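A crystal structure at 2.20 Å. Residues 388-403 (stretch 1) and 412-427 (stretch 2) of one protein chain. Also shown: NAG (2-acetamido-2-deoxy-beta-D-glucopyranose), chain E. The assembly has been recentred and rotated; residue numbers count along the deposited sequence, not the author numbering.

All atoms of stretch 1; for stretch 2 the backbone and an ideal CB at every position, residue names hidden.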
# COMPACT_ATOMS: atom_id res chain seq x y z
N ASN A 388 18.03 8.23 -19.60
CA ASN A 388 16.62 8.61 -19.50
C ASN A 388 15.80 7.80 -18.49
O ASN A 388 14.61 8.10 -18.27
CB ASN A 388 15.92 8.53 -20.86
CG ASN A 388 16.06 9.80 -21.66
OD1 ASN A 388 17.13 10.41 -21.70
ND2 ASN A 388 14.98 10.23 -22.29
N LEU A 389 16.39 6.76 -17.93
CA LEU A 389 15.66 5.89 -16.99
C LEU A 389 15.09 6.72 -15.83
O LEU A 389 15.79 7.53 -15.25
CB LEU A 389 16.58 4.80 -16.46
CG LEU A 389 15.88 3.67 -15.71
CD1 LEU A 389 14.92 2.94 -16.65
CD2 LEU A 389 16.91 2.71 -15.10
N VAL A 390 13.81 6.52 -15.52
CA VAL A 390 13.16 7.32 -14.49
C VAL A 390 12.91 6.47 -13.22
O VAL A 390 13.21 6.91 -12.10
CB VAL A 390 11.84 7.94 -15.01
CG1 VAL A 390 11.14 8.72 -13.91
CG2 VAL A 390 12.14 8.85 -16.20
N THR A 391 12.38 5.27 -13.39
CA THR A 391 12.27 4.37 -12.24
C THR A 391 12.90 3.00 -12.50
O THR A 391 12.71 2.40 -13.56
CB THR A 391 10.83 4.27 -11.65
OG1 THR A 391 10.27 3.00 -11.94
CG2 THR A 391 9.94 5.35 -12.14
N LEU A 392 13.67 2.56 -11.51
CA LEU A 392 14.36 1.28 -11.51
C LEU A 392 13.86 0.46 -10.32
O LEU A 392 13.97 0.89 -9.16
CB LEU A 392 15.88 1.49 -11.41
CG LEU A 392 16.76 0.24 -11.35
CD1 LEU A 392 16.52 -0.65 -12.61
CD2 LEU A 392 18.27 0.58 -11.20
N VAL A 393 13.30 -0.71 -10.61
CA VAL A 393 12.77 -1.57 -9.55
C VAL A 393 13.55 -2.88 -9.53
O VAL A 393 13.55 -3.62 -10.52
CB VAL A 393 11.25 -1.86 -9.72
CG1 VAL A 393 10.70 -2.65 -8.54
CG2 VAL A 393 10.49 -0.56 -9.88
N MET A 394 14.24 -3.14 -8.42
CA MET A 394 15.06 -4.34 -8.28
C MET A 394 14.79 -5.00 -6.94
O MET A 394 15.68 -5.65 -6.36
CB MET A 394 16.54 -4.02 -8.44
CG MET A 394 16.88 -3.38 -9.78
SD MET A 394 18.64 -3.29 -10.06
CE MET A 394 19.12 -5.01 -10.12
N SER A 395 13.56 -4.83 -6.47
CA SER A 395 13.10 -5.42 -5.21
C SER A 395 13.19 -6.93 -5.23
O SER A 395 12.97 -7.55 -6.26
CB SER A 395 11.65 -5.02 -4.96
OG SER A 395 11.49 -3.64 -5.22
N ARG A 396 13.48 -7.50 -4.06
CA ARG A 396 13.47 -8.94 -3.87
C ARG A 396 14.36 -9.64 -4.90
O ARG A 396 13.91 -10.51 -5.65
CB ARG A 396 12.04 -9.49 -3.88
CG ARG A 396 11.18 -9.04 -2.67
CD ARG A 396 9.71 -9.43 -2.79
NE ARG A 396 9.14 -8.93 -4.04
CZ ARG A 396 8.61 -7.72 -4.19
NH1 ARG A 396 8.53 -6.88 -3.16
NH2 ARG A 396 8.17 -7.34 -5.37
N ASN A 397 15.62 -9.21 -4.94
CA ASN A 397 16.69 -9.95 -5.60
C ASN A 397 17.65 -10.45 -4.52
O ASN A 397 17.25 -10.59 -3.38
CB ASN A 397 17.38 -9.08 -6.65
CG ASN A 397 16.65 -9.08 -7.99
OD1 ASN A 397 17.01 -9.83 -8.90
ND2 ASN A 397 15.61 -8.24 -8.12
N ARG A 398 18.90 -10.74 -4.87
CA ARG A 398 19.92 -11.12 -3.89
C ARG A 398 21.09 -10.15 -4.00
O ARG A 398 22.25 -10.55 -3.92
CB ARG A 398 20.44 -12.54 -4.14
CG ARG A 398 19.37 -13.63 -4.31
CD ARG A 398 18.36 -13.66 -3.17
NE ARG A 398 19.00 -13.86 -1.88
CZ ARG A 398 18.74 -13.15 -0.78
NH1 ARG A 398 17.84 -12.18 -0.81
NH2 ARG A 398 19.39 -13.42 0.34
N LEU A 399 20.79 -8.87 -4.20
CA LEU A 399 21.83 -7.88 -4.47
C LEU A 399 22.74 -7.73 -3.28
O LEU A 399 22.28 -7.58 -2.16
CB LEU A 399 21.22 -6.52 -4.81
CG LEU A 399 20.48 -6.44 -6.14
CD1 LEU A 399 19.95 -5.01 -6.36
CD2 LEU A 399 21.46 -6.83 -7.22
N ARG A 400 24.04 -7.79 -3.53
CA ARG A 400 25.02 -7.70 -2.46
C ARG A 400 26.04 -6.59 -2.76
O ARG A 400 26.49 -5.90 -1.86
CB ARG A 400 25.68 -9.07 -2.23
CG ARG A 400 27.14 -9.01 -1.81
CD ARG A 400 27.39 -9.77 -0.52
NE ARG A 400 28.76 -9.59 -0.03
CZ ARG A 400 29.18 -8.52 0.65
NH1 ARG A 400 28.33 -7.53 0.92
NH2 ARG A 400 30.44 -8.43 1.05
N THR A 401 26.39 -6.42 -4.03
CA THR A 401 27.30 -5.34 -4.38
C THR A 401 26.75 -4.38 -5.41
O THR A 401 26.00 -4.77 -6.31
CB THR A 401 28.66 -5.85 -4.90
OG1 THR A 401 28.50 -6.34 -6.24
CG2 THR A 401 29.21 -6.94 -4.00
N ILE A 402 27.14 -3.13 -5.28
CA ILE A 402 26.79 -2.08 -6.22
C ILE A 402 28.09 -1.40 -6.63
O ILE A 402 28.75 -0.79 -5.80
CB ILE A 402 25.86 -1.04 -5.58
CG1 ILE A 402 24.62 -1.73 -5.00
CG2 ILE A 402 25.45 0.03 -6.62
CD1 ILE A 402 23.49 -0.78 -4.66
N ASP A 403 28.47 -1.54 -7.90
CA ASP A 403 29.71 -0.95 -8.37
C ASP A 403 29.71 0.55 -8.11
O ASP A 403 28.67 1.21 -8.18
CB ASP A 403 29.90 -1.22 -9.86
CG ASP A 403 31.24 -0.73 -10.36
OD1 ASP A 403 31.34 0.47 -10.70
OD2 ASP A 403 32.19 -1.53 -10.38
N UNK A 412 18.80 10.89 -15.14
CA UNK A 412 17.36 11.01 -15.24
C UNK A 412 16.61 10.27 -14.15
O UNK A 412 15.41 10.48 -13.98
CB UNK A 412 16.90 10.50 -16.61
N UNK A 413 17.31 9.40 -13.40
CA UNK A 413 16.66 8.53 -12.41
C UNK A 413 16.02 9.30 -11.26
O UNK A 413 16.64 10.18 -10.66
CB UNK A 413 17.68 7.54 -11.84
N UNK A 414 14.77 8.96 -10.95
CA UNK A 414 14.00 9.66 -9.92
C UNK A 414 13.51 8.71 -8.80
O UNK A 414 13.33 9.13 -7.66
CB UNK A 414 12.80 10.36 -10.57
N UNK A 415 13.29 7.45 -9.13
CA UNK A 415 12.73 6.49 -8.20
C UNK A 415 13.50 5.17 -8.24
O UNK A 415 13.45 4.43 -9.24
CB UNK A 415 11.25 6.25 -8.51
N UNK A 416 14.21 4.89 -7.16
CA UNK A 416 15.10 3.74 -7.08
C UNK A 416 14.65 2.80 -5.96
O UNK A 416 14.72 3.14 -4.78
CB UNK A 416 16.54 4.19 -6.85
N UNK A 417 14.17 1.62 -6.34
CA UNK A 417 13.71 0.62 -5.37
C UNK A 417 14.65 -0.57 -5.30
O UNK A 417 14.74 -1.37 -6.24
CB UNK A 417 12.30 0.14 -5.73
N UNK A 418 15.34 -0.68 -4.17
CA UNK A 418 16.27 -1.76 -3.93
C UNK A 418 15.87 -2.53 -2.68
O UNK A 418 16.71 -3.18 -2.06
CB UNK A 418 17.70 -1.22 -3.80
N UNK A 419 14.59 -2.48 -2.33
CA UNK A 419 14.12 -3.12 -1.10
C UNK A 419 14.21 -4.66 -1.13
O UNK A 419 14.01 -5.26 -2.18
CB UNK A 419 12.67 -2.70 -0.84
N UNK A 420 14.49 -5.27 0.02
CA UNK A 420 14.52 -6.73 0.18
C UNK A 420 15.68 -7.35 -0.60
O UNK A 420 15.51 -8.21 -1.45
CB UNK A 420 13.20 -7.34 -0.28
N UNK A 421 16.88 -6.88 -0.30
CA UNK A 421 18.08 -7.41 -0.91
C UNK A 421 19.11 -7.68 0.19
O UNK A 421 18.74 -7.72 1.36
CB UNK A 421 18.63 -6.45 -1.96
N UNK A 422 20.37 -7.86 -0.18
CA UNK A 422 21.42 -8.12 0.82
C UNK A 422 22.46 -7.02 0.79
O UNK A 422 23.65 -7.28 0.90
CB UNK A 422 22.09 -9.48 0.58
N UNK A 423 22.00 -5.79 0.62
CA UNK A 423 22.90 -4.66 0.45
C UNK A 423 23.42 -4.12 1.77
O UNK A 423 22.65 -3.67 2.62
CB UNK A 423 22.19 -3.54 -0.32
N UNK A 424 24.74 -4.15 1.95
CA UNK A 424 25.33 -3.56 3.15
C UNK A 424 26.24 -2.35 2.85
O UNK A 424 26.75 -1.70 3.77
CB UNK A 424 26.13 -4.63 3.90
N UNK A 425 26.46 -2.08 1.57
CA UNK A 425 27.38 -1.03 1.10
C UNK A 425 28.78 -1.15 1.69
O UNK A 425 29.57 -0.20 1.63
CB UNK A 425 26.81 0.35 1.44
N UNK A 426 29.08 -2.32 2.25
CA UNK A 426 30.44 -2.73 2.60
C UNK A 426 31.18 -1.70 3.43
O UNK A 426 32.29 -1.29 3.08
CB UNK A 426 31.24 -3.02 1.33
N UNK A 427 30.58 -1.30 4.54
CA UNK A 427 31.07 -0.17 5.31
C UNK A 427 31.76 -0.52 6.63
O UNK A 427 31.15 -1.11 7.52
CB UNK A 427 29.90 0.77 5.60
C1 NAG E . 13.34 -9.09 4.07
C2 NAG E . 11.90 -9.53 4.35
C3 NAG E . 11.80 -11.06 4.37
C4 NAG E . 12.41 -11.66 3.11
C5 NAG E . 13.84 -11.15 2.96
C6 NAG E . 14.54 -11.67 1.72
C7 NAG E . 10.57 -7.94 5.67
C8 NAG E . 10.17 -7.51 7.05
N2 NAG E . 11.41 -8.98 5.60
O3 NAG E . 10.43 -11.42 4.50
O4 NAG E . 12.46 -13.08 3.21
O5 NAG E . 13.83 -9.72 2.86
O6 NAG E . 13.88 -11.26 0.54
O7 NAG E . 10.16 -7.36 4.67

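Position 412 points its ideal CB at stretch 1, 3.5 Å from Asn388 CA and 3.5 Å from Leu389 O. That is tight, so a small residue suits. It is Gly412.

At 413 the CB lies sideways, with Leu389 and Leu392 within reach of a longer apolar chain. Leu413 fits: its CD1 is 3.9 Å from Leu389 CG and 4.0 Å from Leu392 CB.

Position 414 is sideways and undemanding. Its amide N donates to Val390 O (2.8 Å), whatever the side chain. It is Arg414, whose end leads away.

Positions 415 to 417 run parallel to 391-393. At 415 the CB is 3.7 Å from Thr391 CB, on the same sheet face. Polar, aromatic or beta-branched residues would all suit. It is His415; Thr391 CG2 meets the ring edge, 3.7 Å from CD2.

At 416 the CB shares a face with Leu392, so an aliphatic is expected. Leu416 CD1 packs 3.7 Å from Leu392 CD2.

Position 417 returns to the Thr391 and Val393 face. Its CB is 3.9 Å from Ser395 OG, and medium or large residues could fit. It is His417, with CD2 4.0 Å from Val393 CG2. Its backbone N donates to Leu392 O (2.9 Å), and its O accepts from Met394 N (2.9 Å).

At 418 the CB points away, but Met394, Leu399 and Ile402 offer an apolar surface. Leu418 reaches back: CD2 is 3.7 Å from Met394 CB, and CD1 is 3.9 Å from Ile402 CD1.

At 419 the CB is 4.6 Å from Ser395 OG, so a short acceptor suits. Asp419 OD1 accepts from Ser395 OG at 2.7 Å.

Position 420 has positive phi and psi (67/56), which favour Gly, Asn or Asp but do not exclude others. It is His420, its CB 3.6 Å from Arg396 CG.

At 421 backbone donors and acceptors crowd the CB. An amide can serve both. Asn421 ND2 donates to Met394 O (3.0 Å); OD1, less surely placed, accepts from Leu399 N (3.0 Å).

Position 422 points toward stretch 1, near two arginines; an acid suits. Asp422 OD2 forms a salt bridge with Arg398 NH2 (2.5 Å), over one guanidinium face.

At 423, sideways, an aliphatic suits. Ile423 CG1 lies 4.0 Å from Leu399 CB.

At 424 the CB is 4.7 Å from Arg400 NH1, favouring an acid or another acceptor. Asp424 OD1 forms a salt bridge with that NH1 (3.0 Å).

Position 425 points away; Leu425 only grazes Ile402. Position 426 points toward stretch 1 and suits a long polar chain: Gln426 NE2 shares water 5 with Ile402 N. Position 427 is out of reach; it is Gln427.

Stretch 2 412-427: GLRHLHLDHNDIDLQQ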
# COMPACT_ATOMS: atom_id res chain seq x y z
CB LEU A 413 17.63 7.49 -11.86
CG LEU A 413 16.98 6.26 -11.20
CD1 LEU A 413 16.22 5.41 -12.21
CD2 LEU A 413 18.00 5.42 -10.50
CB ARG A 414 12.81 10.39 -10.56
CG ARG A 414 13.22 11.50 -11.56
CD ARG A 414 13.97 12.65 -10.88
NE ARG A 414 14.51 13.62 -11.84
CZ ARG A 414 15.77 13.64 -12.26
NH1 ARG A 414 16.66 12.76 -11.82
NH2 ARG A 414 16.15 14.56 -13.13
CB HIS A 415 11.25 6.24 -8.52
CG HIS A 415 10.44 7.49 -8.61
ND1 HIS A 415 10.12 8.26 -7.50
CD2 HIS A 415 9.89 8.13 -9.68
CE1 HIS A 415 9.40 9.30 -7.89
NE2 HIS A 415 9.25 9.24 -9.20
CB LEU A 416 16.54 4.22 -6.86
CG LEU A 416 17.60 3.12 -6.71
CD1 LEU A 416 17.52 2.11 -7.87
CD2 LEU A 416 18.98 3.74 -6.61
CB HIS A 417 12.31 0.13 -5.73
CG HIS A 417 11.30 1.23 -5.82
ND1 HIS A 417 10.50 1.59 -4.76
CD2 HIS A 417 10.97 2.06 -6.84
CE1 HIS A 417 9.72 2.59 -5.12
NE2 HIS A 417 9.99 2.89 -6.38
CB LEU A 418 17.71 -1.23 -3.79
CG LEU A 418 18.28 -0.58 -5.05
CD1 LEU A 418 19.67 -0.04 -4.80
CD2 LEU A 418 18.28 -1.56 -6.25
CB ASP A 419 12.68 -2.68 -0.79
CG ASP A 419 11.78 -2.68 -2.02
OD1 ASP A 419 12.23 -2.20 -3.08
OD2 ASP A 419 10.64 -3.16 -1.95
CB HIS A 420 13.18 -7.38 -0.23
CG HIS A 420 11.97 -6.68 0.32
ND1 HIS A 420 11.70 -6.60 1.68
CD2 HIS A 420 10.96 -6.03 -0.30
CE1 HIS A 420 10.59 -5.93 1.86
NE2 HIS A 420 10.11 -5.58 0.68
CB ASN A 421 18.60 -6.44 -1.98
CG ASN A 421 17.90 -6.63 -3.32
OD1 ASN A 421 18.10 -7.66 -3.97
ND2 ASN A 421 17.06 -5.67 -3.72
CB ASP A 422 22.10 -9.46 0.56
CG ASP A 422 21.27 -10.64 1.01
OD1 ASP A 422 20.89 -10.68 2.20
OD2 ASP A 422 20.99 -11.52 0.17
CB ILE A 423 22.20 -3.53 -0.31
CG1 ILE A 423 21.70 -4.04 -1.66
CG2 ILE A 423 23.15 -2.36 -0.48
CD1 ILE A 423 20.63 -3.17 -2.29
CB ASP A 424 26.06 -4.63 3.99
CG ASP A 424 27.29 -5.20 3.30
OD1 ASP A 424 27.55 -4.87 2.12
OD2 ASP A 424 28.00 -6.00 3.95
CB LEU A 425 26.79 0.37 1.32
CG LEU A 425 25.50 0.69 0.57
CD1 LEU A 425 25.12 2.15 0.80
CD2 LEU A 425 25.62 0.39 -0.93
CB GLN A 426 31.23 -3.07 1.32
CG GLN A 426 30.39 -3.81 0.27
CD GLN A 426 31.22 -4.49 -0.80
OE1 GLN A 426 32.18 -5.19 -0.50
NE2 GLN A 426 30.84 -4.28 -2.06
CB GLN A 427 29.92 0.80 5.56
CG GLN A 427 30.37 2.10 6.19
CD GLN A 427 31.33 2.87 5.31
OE1 GLN A 427 31.05 3.15 4.15
NE2 GLN A 427 32.49 3.21 5.87
O HOH W 1 18.59 7.88 -15.66
O HOH W 2 8.33 -3.77 -3.17
O HOH W 3 15.04 -11.01 -1.73
O HOH W 4 26.63 -3.35 -0.88
O HOH W 5 28.39 -2.41 -2.65
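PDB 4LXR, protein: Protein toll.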